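Local coordinates for protein amidohydrolase (Chromobacterium violaceum, PDB 2YB1) that hydrolyses nucleoside 3',5'-bisphosphates to nucleoside 5'-phosphates and orthophosphate, using three manganese ions per subunit, at residues 2-10 with 258-266; 87-95 with 177-185. One frame throughout, in Å; residues are numbered along the deposited sequence.

Contact 1: 2-10 with 258-266; sequences ANIDLHFHS and DVGHTEDLP. With MN (manganese (II) ion), chain C.
D5 and G260 join the first strand of the PHP-family fold to the loop that follows its last strand, 242-246, just ahead of the metal-binding H-x-H motif formed by H7 and H9. The side chain of D5 can be followed outward from the strand. Its CB lies beside the backbone of G260, 3.7 Å from G260 N. With CG anti to the backbone N (chi1 -171°), the carboxylate reaches the type II turn running from D258 to H261, and CG itself stands 3.7 Å from G260 N. OD2 accepts G260 N through its anti lone pair at 2.8 Å, a nearly straight bond (172° at the hydrogen), and also takes one from S247. OD1 turns back to its own chain and accepts H7 N, closing an Asx turn; on its outer side it comes within 4.1 Å of T262 CG2. The one carboxylate thus fixes both the loop and the backbone of a metal ligand. H7 and H9 bind the same manganese ion through NE2, each at 2.2 Å, and E64 and D248 also serve that ion.

Within the same turn, V259 lays CG2 over one face of the F8 ring, 3.9 Å from its centroid, in a CH-pi contact. At the first modelled residue, A2, the backbone bonds with that of T262 in both directions, and A2 N is gripped a second time by D264 OD1. T262 completes the join: its OG1 donates to I4 O at 2.8 Å, tilted 18° from the carbonyl plane.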
# COMPACT_ATOMS: atom_id res chain seq x y z
N ALA A 2 -18.49 1.62 -6.11
CA ALA A 2 -17.85 2.85 -6.53
C ALA A 2 -16.79 2.56 -7.58
O ALA A 2 -16.11 1.54 -7.52
CB ALA A 2 -17.24 3.58 -5.35
N ASN A 3 -16.66 3.48 -8.54
CA ASN A 3 -15.72 3.37 -9.66
C ASN A 3 -14.37 4.04 -9.40
O ASN A 3 -13.75 4.58 -10.32
CB ASN A 3 -16.33 3.71 -11.03
CG ASN A 3 -16.92 5.09 -11.08
OD1 ASN A 3 -16.94 5.81 -10.09
ND2 ASN A 3 -17.40 5.49 -12.26
N ILE A 4 -14.05 4.19 -8.12
CA ILE A 4 -12.82 4.81 -7.66
C ILE A 4 -11.91 3.76 -7.01
O ILE A 4 -12.38 2.89 -6.27
CB ILE A 4 -13.15 5.87 -6.59
CG1 ILE A 4 -14.21 6.86 -7.10
CG2 ILE A 4 -11.90 6.62 -6.13
CD1 ILE A 4 -13.67 7.87 -8.04
N ASP A 5 -10.62 3.78 -7.31
CA ASP A 5 -9.71 2.90 -6.58
C ASP A 5 -8.40 3.62 -6.28
O ASP A 5 -7.61 3.88 -7.19
CB ASP A 5 -9.47 1.63 -7.41
CG ASP A 5 -8.71 0.56 -6.65
OD1 ASP A 5 -8.26 0.84 -5.51
OD2 ASP A 5 -8.56 -0.56 -7.19
N LEU A 6 -8.19 3.92 -5.00
CA LEU A 6 -7.01 4.66 -4.52
C LEU A 6 -5.91 3.83 -3.86
O LEU A 6 -5.12 4.39 -3.09
CB LEU A 6 -7.41 5.88 -3.68
CG LEU A 6 -8.48 6.75 -4.35
CD1 LEU A 6 -8.83 7.96 -3.50
CD2 LEU A 6 -8.06 7.16 -5.77
N HIS A 7 -5.97 2.50 -3.97
CA HIS A 7 -4.89 1.66 -3.46
C HIS A 7 -4.66 0.39 -4.30
O HIS A 7 -5.52 -0.47 -4.35
CB HIS A 7 -5.25 1.28 -2.01
CG HIS A 7 -4.14 0.63 -1.24
ND1 HIS A 7 -3.98 0.82 0.11
CD2 HIS A 7 -3.17 -0.23 -1.62
CE1 HIS A 7 -2.94 0.12 0.53
NE2 HIS A 7 -2.43 -0.52 -0.50
N PHE A 8 -3.48 0.25 -4.90
CA PHE A 8 -3.11 -1.01 -5.57
C PHE A 8 -1.62 -1.00 -5.92
O PHE A 8 -0.96 0.05 -5.80
CB PHE A 8 -3.98 -1.28 -6.83
CG PHE A 8 -4.07 -0.13 -7.82
CD1 PHE A 8 -3.14 -0.01 -8.86
CD2 PHE A 8 -5.11 0.79 -7.75
CE1 PHE A 8 -3.22 1.05 -9.77
CE2 PHE A 8 -5.20 1.85 -8.67
CZ PHE A 8 -4.25 1.98 -9.69
N HIS A 9 -1.12 -2.13 -6.40
CA HIS A 9 0.32 -2.35 -6.57
C HIS A 9 0.69 -2.81 -7.97
O HIS A 9 -0.16 -3.30 -8.72
CB HIS A 9 0.82 -3.38 -5.56
CG HIS A 9 0.69 -2.91 -4.15
ND1 HIS A 9 1.71 -2.29 -3.47
CD2 HIS A 9 -0.38 -2.91 -3.31
CE1 HIS A 9 1.30 -1.95 -2.26
NE2 HIS A 9 0.04 -2.31 -2.14
N SER A 10 1.97 -2.68 -8.29
CA SER A 10 2.49 -3.09 -9.59
C SER A 10 3.80 -3.80 -9.34
O SER A 10 4.24 -3.91 -8.19
CB SER A 10 2.74 -1.86 -10.47
OG SER A 10 3.89 -1.15 -10.05
N ASP A 258 -10.97 -6.86 -6.85
CA ASP A 258 -10.26 -6.55 -8.09
C ASP A 258 -10.10 -5.05 -8.28
O ASP A 258 -10.89 -4.24 -7.79
CB ASP A 258 -10.94 -7.15 -9.32
CG ASP A 258 -10.15 -6.89 -10.62
OD1 ASP A 258 -8.93 -7.21 -10.65
OD2 ASP A 258 -10.75 -6.34 -11.59
N VAL A 259 -9.06 -4.70 -9.03
CA VAL A 259 -8.64 -3.33 -9.18
C VAL A 259 -9.63 -2.51 -10.01
O VAL A 259 -10.21 -3.02 -10.98
CB VAL A 259 -7.23 -3.26 -9.82
CG1 VAL A 259 -7.27 -3.78 -11.27
CG2 VAL A 259 -6.68 -1.85 -9.75
N GLY A 260 -9.83 -1.26 -9.64
CA GLY A 260 -10.65 -0.36 -10.44
C GLY A 260 -12.04 -0.16 -9.87
O GLY A 260 -12.83 0.63 -10.39
N HIS A 261 -12.34 -0.88 -8.79
CA HIS A 261 -13.65 -0.83 -8.15
C HIS A 261 -13.49 -0.96 -6.64
O HIS A 261 -12.61 -1.67 -6.16
CB HIS A 261 -14.54 -1.96 -8.68
CG HIS A 261 -15.91 -1.98 -8.07
ND1 HIS A 261 -16.26 -2.85 -7.07
CD2 HIS A 261 -17.01 -1.23 -8.34
CE1 HIS A 261 -17.53 -2.64 -6.73
NE2 HIS A 261 -18.00 -1.67 -7.49
N THR A 262 -14.33 -0.26 -5.89
CA THR A 262 -14.37 -0.40 -4.44
C THR A 262 -15.82 -0.33 -3.98
O THR A 262 -16.71 0.10 -4.72
CB THR A 262 -13.57 0.70 -3.72
OG1 THR A 262 -14.01 1.98 -4.19
CG2 THR A 262 -12.07 0.55 -3.98
N GLU A 263 -16.07 -0.79 -2.75
CA GLU A 263 -17.38 -0.68 -2.12
C GLU A 263 -17.72 0.78 -1.89
O GLU A 263 -16.87 1.56 -1.48
CB GLU A 263 -17.36 -1.39 -0.77
CG GLU A 263 -17.18 -2.90 -0.85
CD GLU A 263 -18.29 -3.55 -1.67
OE1 GLU A 263 -19.47 -3.20 -1.44
OE2 GLU A 263 -17.97 -4.37 -2.55
N ASP A 264 -18.98 1.15 -2.14
CA ASP A 264 -19.48 2.49 -1.86
C ASP A 264 -19.21 2.87 -0.40
O ASP A 264 -19.52 2.10 0.51
CB ASP A 264 -20.99 2.57 -2.09
CG ASP A 264 -21.38 2.46 -3.55
OD1 ASP A 264 -20.51 2.62 -4.44
OD2 ASP A 264 -22.58 2.23 -3.81
N LEU A 265 -18.65 4.05 -0.18
CA LEU A 265 -18.45 4.57 1.17
C LEU A 265 -19.78 4.77 1.90
O LEU A 265 -20.77 5.17 1.29
CB LEU A 265 -17.69 5.90 1.14
CG LEU A 265 -16.21 5.90 0.76
CD1 LEU A 265 -15.72 7.33 0.67
CD2 LEU A 265 -15.38 5.09 1.75
N PRO A 266 -19.81 4.48 3.21
CA PRO A 266 -20.99 4.81 4.02
C PRO A 266 -21.34 6.29 3.86
O PRO A 266 -20.43 7.11 3.65
CB PRO A 266 -20.51 4.53 5.45
CG PRO A 266 -19.44 3.48 5.29
CD PRO A 266 -18.75 3.84 4.00
MN MN C . -0.98 -2.14 -0.24

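Contact 2: 87-95 with 177-185; sequences ALAAGLKSI and VGWIVGAGG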
# COMPACT_ATOMS: atom_id res chain seq x y z
N ALA A 87 12.83 15.54 -0.25
CA ALA A 87 12.75 14.94 1.08
C ALA A 87 12.00 13.60 1.06
O ALA A 87 12.44 12.63 1.66
CB ALA A 87 12.12 15.90 2.07
N LEU A 88 10.86 13.57 0.37
CA LEU A 88 10.13 12.32 0.17
C LEU A 88 11.01 11.27 -0.52
O LEU A 88 11.09 10.12 -0.08
CB LEU A 88 8.88 12.59 -0.67
CG LEU A 88 8.04 11.40 -1.15
CD1 LEU A 88 7.48 10.61 0.02
CD2 LEU A 88 6.91 11.88 -2.07
N ALA A 89 11.65 11.66 -1.62
CA ALA A 89 12.47 10.71 -2.38
C ALA A 89 13.57 10.10 -1.51
O ALA A 89 13.81 8.88 -1.53
CB ALA A 89 13.05 11.37 -3.64
N ALA A 90 14.23 10.95 -0.73
CA ALA A 90 15.30 10.52 0.17
C ALA A 90 14.75 9.63 1.29
O ALA A 90 15.36 8.61 1.65
CB ALA A 90 16.02 11.73 0.77
N GLY A 91 13.60 10.01 1.82
CA GLY A 91 12.98 9.22 2.88
C GLY A 91 12.59 7.84 2.39
O GLY A 91 12.86 6.84 3.06
N LEU A 92 11.96 7.76 1.23
CA LEU A 92 11.60 6.45 0.69
C LEU A 92 12.84 5.60 0.45
O LEU A 92 12.84 4.39 0.74
CB LEU A 92 10.80 6.58 -0.61
CG LEU A 92 9.44 7.26 -0.49
CD1 LEU A 92 8.76 7.20 -1.85
CD2 LEU A 92 8.57 6.60 0.59
N LYS A 93 13.89 6.21 -0.08
CA LYS A 93 15.13 5.48 -0.30
C LYS A 93 15.69 4.92 1.01
O LYS A 93 16.18 3.78 1.05
CB LYS A 93 16.17 6.38 -0.99
CG LYS A 93 17.39 5.62 -1.47
CD LYS A 93 18.30 6.53 -2.28
CE LYS A 93 19.47 5.72 -2.86
NZ LYS A 93 20.38 6.55 -3.69
N SER A 94 15.61 5.70 2.08
CA SER A 94 16.14 5.26 3.38
C SER A 94 15.36 4.06 3.93
O SER A 94 15.93 3.21 4.62
CB SER A 94 16.17 6.41 4.39
OG SER A 94 14.89 6.67 4.95
N ILE A 95 14.07 3.98 3.60
CA ILE A 95 13.23 2.83 3.97
C ILE A 95 13.56 1.58 3.13
O ILE A 95 13.45 0.45 3.62
CB ILE A 95 11.71 3.12 3.81
CG1 ILE A 95 11.30 4.40 4.53
CG2 ILE A 95 10.88 1.93 4.29
CD1 ILE A 95 11.80 4.49 5.95
N VAL A 177 4.33 10.64 7.35
CA VAL A 177 3.31 11.66 7.13
C VAL A 177 3.91 12.98 6.62
O VAL A 177 3.40 13.57 5.67
CB VAL A 177 2.46 11.92 8.40
CG1 VAL A 177 1.51 13.08 8.17
CG2 VAL A 177 1.70 10.66 8.79
N GLY A 178 4.99 13.43 7.25
CA GLY A 178 5.64 14.67 6.86
C GLY A 178 6.24 14.65 5.46
O GLY A 178 6.22 15.67 4.76
N TRP A 179 6.80 13.51 5.06
CA TRP A 179 7.31 13.37 3.70
C TRP A 179 6.15 13.52 2.71
O TRP A 179 6.25 14.20 1.69
CB TRP A 179 8.00 12.01 3.52
CG TRP A 179 9.30 11.87 4.29
CD1 TRP A 179 10.14 12.87 4.70
CD2 TRP A 179 9.89 10.64 4.75
NE1 TRP A 179 11.21 12.35 5.38
CE2 TRP A 179 11.08 10.98 5.42
CE3 TRP A 179 9.53 9.29 4.65
CZ2 TRP A 179 11.92 10.02 5.99
CZ3 TRP A 179 10.36 8.34 5.22
CH2 TRP A 179 11.54 8.71 5.89
N ILE A 180 5.03 12.88 3.03
CA ILE A 180 3.87 12.91 2.15
C ILE A 180 3.31 14.31 2.04
O ILE A 180 3.08 14.80 0.94
CB ILE A 180 2.80 11.93 2.66
CG1 ILE A 180 3.28 10.50 2.42
CG2 ILE A 180 1.44 12.19 1.97
CD1 ILE A 180 2.54 9.46 3.25
N VAL A 181 3.11 14.96 3.19
CA VAL A 181 2.56 16.31 3.23
C VAL A 181 3.49 17.34 2.59
O VAL A 181 3.04 18.22 1.85
CB VAL A 181 2.22 16.73 4.68
CG1 VAL A 181 1.88 18.23 4.75
CG2 VAL A 181 1.08 15.87 5.24
N GLY A 182 4.79 17.22 2.88
CA GLY A 182 5.78 18.12 2.31
C GLY A 182 5.87 17.99 0.80
O GLY A 182 6.37 18.89 0.11
N ALA A 183 5.41 16.84 0.28
CA ALA A 183 5.36 16.60 -1.17
C ALA A 183 4.03 17.01 -1.77
O ALA A 183 3.76 16.76 -2.95
CB ALA A 183 5.65 15.12 -1.49
N GLY A 184 3.16 17.62 -0.95
CA GLY A 184 1.92 18.19 -1.44
C GLY A 184 0.74 17.23 -1.41
O GLY A 184 -0.33 17.55 -1.91
N GLY A 185 0.92 16.06 -0.82
CA GLY A 185 -0.15 15.08 -0.79
C GLY A 185 -0.87 15.00 0.55
O GLY A 185 -0.56 15.74 1.50
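The indole of W179 is the main bump of this interface, and the hollow that receives it is cut into helix 86-96 at G91. The axes of 87-95 and 177-182 run roughly antiparallel (149°) and approach to 8.9 Å. W179 enters as a knob into a hole bordered by A87, L88, G91 and S94. Having no side chain, G91 lets the indole lie against the helix backbone: G91 CA stands 3.4 Å from the centroid of the six-membered ring, 13° off its normal, a close CH-pi contact over the face. The same face meets A87 O near the pyrrole end, where W179 CD1 lies 3.8 Å from that oxygen.

The rim of the hollow is built from several side chains. I95 brings CG1 to the edge of the ring, 4.1 Å from W179 CZ3, while S94 OG comes obliquely to within 4.0 Å of W179 CH2. That hydroxyl is held by a hydrogen bond to G91 O, an acceptor that also takes the helical bond from I95 N.

L88 makes the return bump. With CG anti to the backbone N (chi1 173°), its two methyls fit against the near side of the neighbouring segment: CD1 rests 3.8 Å from W179 CB, and CD2 presses 3.5 Å from A183 CB, just beyond the helical turns. There the chain leaves the helix in a Schellman motif, with G184 at positive phi, and turns into strand 186-189. On the sheet side, L92 and I180 both rest on V65 of strand 59-69. This is a single knob-into-hole fit between two roughly antiparallel helices on one side of the PHP-family sheet, with a tryptophan seated on a glycine.

How the contacts relate
The two contacts lie on different parts of the PHP fold, a distorted TIM-like barrel, with centres 24 Å apart and nearest atoms about 11 Å apart. Contact 1 is partly buried and joins strand 4-5 to a late loop, whereas contact 2 is mostly buried and pairs helices 86-96 and 173-182. They share no element: contact 1 includes a strand of the mixed sheet, whereas contact 2 packs helices against it. Their chemistry differs accordingly: hydrogen bonds to backbone atoms dominate 2-10 with 258-266, while 87-95 with 177-185 has none across it and relies on shape. Contact 1 includes manganese ligands; contact 2 only approaches the nucleotide, the side chain of I95 lying about 8 Å from the bound AMP.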